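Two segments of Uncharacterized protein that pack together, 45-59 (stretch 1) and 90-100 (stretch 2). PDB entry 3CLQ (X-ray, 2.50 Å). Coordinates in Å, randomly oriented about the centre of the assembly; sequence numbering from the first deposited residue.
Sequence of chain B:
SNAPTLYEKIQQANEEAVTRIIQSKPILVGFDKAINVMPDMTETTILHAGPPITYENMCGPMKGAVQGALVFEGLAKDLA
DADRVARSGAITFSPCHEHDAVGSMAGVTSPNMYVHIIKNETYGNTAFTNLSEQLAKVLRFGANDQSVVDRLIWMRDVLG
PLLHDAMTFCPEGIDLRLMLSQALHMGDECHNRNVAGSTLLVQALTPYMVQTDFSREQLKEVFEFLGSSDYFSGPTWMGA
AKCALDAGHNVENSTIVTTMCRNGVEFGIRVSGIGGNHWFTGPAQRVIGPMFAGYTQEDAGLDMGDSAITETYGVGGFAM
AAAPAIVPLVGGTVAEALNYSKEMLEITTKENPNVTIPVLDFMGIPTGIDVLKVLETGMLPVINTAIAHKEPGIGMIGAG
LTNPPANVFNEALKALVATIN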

# COMPACT_ATOMS: atom_id res chain seq x y z
N THR B 45 20.00 -10.09 31.52
CA THR B 45 20.59 -10.22 30.20
C THR B 45 20.00 -9.13 29.34
O THR B 45 18.78 -9.00 29.29
CB THR B 45 20.19 -11.56 29.55
OG1 THR B 45 21.15 -12.56 29.89
CG2 THR B 45 20.16 -11.43 28.06
N ILE B 46 20.82 -8.33 28.68
CA ILE B 46 20.23 -7.43 27.70
C ILE B 46 20.92 -7.39 26.35
O ILE B 46 22.16 -7.46 26.25
CB ILE B 46 19.86 -6.02 28.26
CG1 ILE B 46 20.99 -5.05 28.16
CG2 ILE B 46 19.35 -6.10 29.70
CD1 ILE B 46 20.62 -3.76 28.84
N LEU B 47 20.09 -7.33 25.30
CA LEU B 47 20.51 -7.48 23.92
C LEU B 47 20.58 -6.14 23.22
O LEU B 47 19.81 -5.23 23.53
CB LEU B 47 19.54 -8.37 23.16
CG LEU B 47 19.03 -9.57 23.96
CD1 LEU B 47 18.29 -10.56 23.08
CD2 LEU B 47 20.20 -10.25 24.67
N HIS B 48 21.48 -6.06 22.25
CA HIS B 48 21.72 -4.84 21.49
C HIS B 48 21.87 -5.22 20.01
O HIS B 48 22.01 -6.40 19.69
CB HIS B 48 23.02 -4.21 21.99
CG HIS B 48 24.20 -5.13 21.92
ND1 HIS B 48 24.98 -5.27 20.80
CD2 HIS B 48 24.71 -5.99 22.84
CE1 HIS B 48 25.93 -6.16 21.03
NE2 HIS B 48 25.79 -6.61 22.26
N ALA B 49 21.88 -4.24 19.12
CA ALA B 49 22.16 -4.49 17.70
C ALA B 49 23.67 -4.69 17.40
O ALA B 49 24.51 -4.39 18.25
CB ALA B 49 21.59 -3.38 16.84
N GLY B 50 23.98 -5.18 16.20
CA GLY B 50 25.37 -5.30 15.72
C GLY B 50 26.14 -6.45 16.34
O GLY B 50 25.56 -7.24 17.08
N PRO B 51 27.44 -6.56 16.05
CA PRO B 51 28.31 -7.63 16.54
C PRO B 51 28.78 -7.41 17.98
O PRO B 51 28.65 -6.31 18.50
CB PRO B 51 29.49 -7.56 15.59
CG PRO B 51 29.60 -6.12 15.31
CD PRO B 51 28.18 -5.64 15.18
N PRO B 52 29.36 -8.45 18.61
CA PRO B 52 29.67 -8.38 20.04
C PRO B 52 30.45 -7.11 20.38
O PRO B 52 31.31 -6.68 19.61
CB PRO B 52 30.51 -9.63 20.28
CG PRO B 52 30.06 -10.58 19.28
CD PRO B 52 29.74 -9.75 18.04
N ILE B 53 30.12 -6.52 21.53
CA ILE B 53 30.72 -5.27 21.96
C ILE B 53 30.50 -5.06 23.46
O ILE B 53 29.37 -5.09 23.94
CB ILE B 53 30.15 -4.07 21.17
CG1 ILE B 53 30.89 -2.77 21.50
CG2 ILE B 53 28.66 -3.92 21.44
CD1 ILE B 53 30.84 -1.75 20.41
N THR B 54 31.57 -4.88 24.20
CA THR B 54 31.40 -4.57 25.61
C THR B 54 30.66 -3.25 25.78
O THR B 54 30.53 -2.48 24.83
CB THR B 54 32.74 -4.51 26.34
OG1 THR B 54 33.58 -3.57 25.66
CG2 THR B 54 33.40 -5.86 26.32
N TYR B 55 30.18 -3.00 27.00
CA TYR B 55 29.41 -1.80 27.27
C TYR B 55 30.31 -0.58 27.19
O TYR B 55 29.95 0.40 26.54
CB TYR B 55 28.74 -1.89 28.64
CG TYR B 55 28.09 -0.61 29.09
CD1 TYR B 55 26.85 -0.22 28.59
CD2 TYR B 55 28.71 0.23 30.02
CE1 TYR B 55 26.25 0.96 28.99
CE2 TYR B 55 28.11 1.42 30.43
CZ TYR B 55 26.87 1.78 29.91
OH TYR B 55 26.26 2.94 30.31
N GLU B 56 31.47 -0.64 27.83
CA GLU B 56 32.37 0.51 27.83
C GLU B 56 32.72 1.00 26.43
O GLU B 56 32.95 2.18 26.23
CB GLU B 56 33.67 0.25 28.62
CG GLU B 56 33.48 -0.01 30.10
CD GLU B 56 32.82 -1.35 30.34
OE1 GLU B 56 33.12 -2.29 29.56
OE2 GLU B 56 32.00 -1.46 31.27
N ASN B 57 32.75 0.10 25.46
CA ASN B 57 33.05 0.55 24.11
C ASN B 57 31.84 0.96 23.27
O ASN B 57 31.99 1.43 22.15
CB ASN B 57 33.96 -0.44 23.38
CG ASN B 57 35.24 -0.72 24.17
OD1 ASN B 57 35.76 0.16 24.87
ND2 ASN B 57 35.75 -1.94 24.05
N MSE B 58 30.63 0.82 23.83
CA MSE B 58 29.41 1.22 23.10
C MSE B 58 29.39 2.72 22.88
O MSE B 58 30.17 3.45 23.47
CB MSE B 58 28.14 0.79 23.82
CG MSE B 58 27.91 -0.71 23.83
SE MSE B 58 26.30 -1.16 24.86
CE MSE B 58 26.12 -3.06 24.45
N CYS B 59 28.49 3.19 22.03
CA CYS B 59 28.50 4.59 21.64
C CYS B 59 27.46 5.38 22.41
O CYS B 59 26.62 4.79 23.08
CB CYS B 59 28.24 4.73 20.15
SG CYS B 59 26.50 4.45 19.68
N ALA B 90 27.52 -7.36 36.58
CA ALA B 90 26.22 -8.03 36.77
C ALA B 90 25.29 -8.07 35.55
O ALA B 90 24.09 -8.28 35.71
CB ALA B 90 25.48 -7.41 37.97
N ILE B 91 25.81 -7.88 34.34
CA ILE B 91 24.95 -7.97 33.16
C ILE B 91 25.63 -8.66 31.98
O ILE B 91 26.82 -8.43 31.71
CB ILE B 91 24.44 -6.59 32.73
CG1 ILE B 91 23.65 -5.94 33.87
CG2 ILE B 91 23.60 -6.70 31.49
CD1 ILE B 91 23.14 -4.55 33.48
N THR B 92 24.90 -9.53 31.30
CA THR B 92 25.40 -10.17 30.09
C THR B 92 24.89 -9.39 28.87
O THR B 92 23.68 -9.34 28.60
CB THR B 92 24.95 -11.66 30.00
OG1 THR B 92 25.48 -12.39 31.11
CG2 THR B 92 25.42 -12.31 28.70
N PHE B 93 25.82 -8.76 28.16
CA PHE B 93 25.48 -8.02 26.97
C PHE B 93 25.82 -8.89 25.80
O PHE B 93 26.98 -9.22 25.58
CB PHE B 93 26.29 -6.73 26.87
CG PHE B 93 25.94 -5.73 27.92
CD1 PHE B 93 24.92 -4.82 27.70
CD2 PHE B 93 26.62 -5.71 29.14
CE1 PHE B 93 24.59 -3.88 28.67
CE2 PHE B 93 26.29 -4.79 30.11
CZ PHE B 93 25.29 -3.87 29.89
N SER B 94 24.81 -9.26 25.03
CA SER B 94 25.11 -9.99 23.83
C SER B 94 24.16 -9.60 22.74
O SER B 94 23.05 -9.12 23.03
CB SER B 94 25.15 -11.51 24.09
OG SER B 94 23.88 -12.02 24.41
N PRO B 95 24.60 -9.75 21.49
CA PRO B 95 23.85 -9.36 20.29
C PRO B 95 22.54 -10.11 20.10
O PRO B 95 22.44 -11.30 20.42
CB PRO B 95 24.81 -9.70 19.14
CG PRO B 95 26.16 -9.78 19.76
CD PRO B 95 25.93 -10.30 21.16
N CYS B 96 21.55 -9.42 19.56
CA CYS B 96 20.33 -10.06 19.13
C CYS B 96 20.65 -11.24 18.24
O CYS B 96 19.98 -12.28 18.31
CB CYS B 96 19.49 -9.09 18.34
SG CYS B 96 18.94 -7.72 19.31
N HIS B 97 21.64 -11.08 17.38
CA HIS B 97 21.87 -12.12 16.41
C HIS B 97 22.21 -13.44 17.02
O HIS B 97 21.91 -14.48 16.44
CB HIS B 97 22.87 -11.70 15.37
CG HIS B 97 22.22 -11.24 14.12
ND1 HIS B 97 22.02 -9.91 13.84
CD2 HIS B 97 21.67 -11.93 13.10
CE1 HIS B 97 21.39 -9.80 12.68
NE2 HIS B 97 21.17 -11.02 12.21
N GLU B 98 22.79 -13.41 18.22
CA GLU B 98 23.22 -14.63 18.87
C GLU B 98 22.13 -15.26 19.71
O GLU B 98 22.35 -16.27 20.37
CB GLU B 98 24.45 -14.35 19.69
CG GLU B 98 25.63 -14.01 18.86
CD GLU B 98 26.88 -13.97 19.69
OE1 GLU B 98 27.91 -13.50 19.17
OE2 GLU B 98 26.82 -14.40 20.87
N HIS B 99 20.94 -14.66 19.66
CA HIS B 99 19.75 -15.23 20.29
C HIS B 99 18.61 -15.28 19.28
O HIS B 99 17.44 -15.16 19.64
CB HIS B 99 19.33 -14.41 21.50
CG HIS B 99 20.33 -14.46 22.61
ND1 HIS B 99 20.24 -15.36 23.64
CD2 HIS B 99 21.45 -13.74 22.83
CE1 HIS B 99 21.25 -15.17 24.48
NE2 HIS B 99 22.00 -14.19 24.00
N ASP B 100 18.98 -15.45 18.02
CA ASP B 100 17.99 -15.64 16.98
C ASP B 100 17.04 -14.46 16.92
O ASP B 100 15.89 -14.61 16.52
CB ASP B 100 17.22 -16.96 17.22
CG ASP B 100 18.11 -18.19 17.01
OD1 ASP B 100 19.13 -18.05 16.30
OD2 ASP B 100 17.82 -19.28 17.54

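Two short parallel strands, begun at Thr45 and Thr92, run side by side with their axes 4.9 Å apart at closest approach and their directions 32° apart. The register follows from the CA atoms: Thr45 CA lies 4.8 Å from Thr92 CA, and Ile46 CA 5.3 Å from Phe93 CA. Ile46 anchors the ladder, its N donating to Thr92 O (3.0 Å, 149°) and its O accepting a weak, longer bond from Ser94 N (3.4 Å). Further along, Cys96 N donates to His48 O at 3.1 Å and a nearly straight 166°. Pro95 has no amide hydrogen to give, but its CA approaches His48 O at 3.5 Å as a CA-H...O contact.

Phe93 covers the most surface, 111 Å² of its area lying under stretch 1. Its side chain shares a sheet face with that of Ile46, whose CG1 reaches Phe93 CE1 at 3.8 Å. The loop after the first strand returns to the same ring through the Tyr55–Met58 type I turn, closed by Met58 N to Tyr55 O at 2.8 Å. Tyr55 CB sits over one ring face, 4.3 Å from the Phe93 centroid and 19° off the normal, a CH-pi geometry. The two aromatic planes are 26° apart but slid, so with centroids 5.7 Å apart they barely overlap. Selenomethionine Met58 approaches obliquely, its CE 3.9 Å from Phe93 CD1.

On the face shared with Ser94, Leu47 (75 Å² covered) places CB 4.0 Å from Cys96 SG and CD2 4.1 Å from His99 CD2. Ser94 OG and His99 NE2, 2.9 Å apart, hydrogen-bond beside it.

Pro95 (67 Å²) packs against His48: its CA stands 4.0 Å from the imidazole centroid, over the face. His48 ND1 donates to Ala49 O (2.7 Å), which helps fix the ring's orientation. Pro95 CG also meets Pro52 CD at 4.0 Å, extending the apolar contact into the loop.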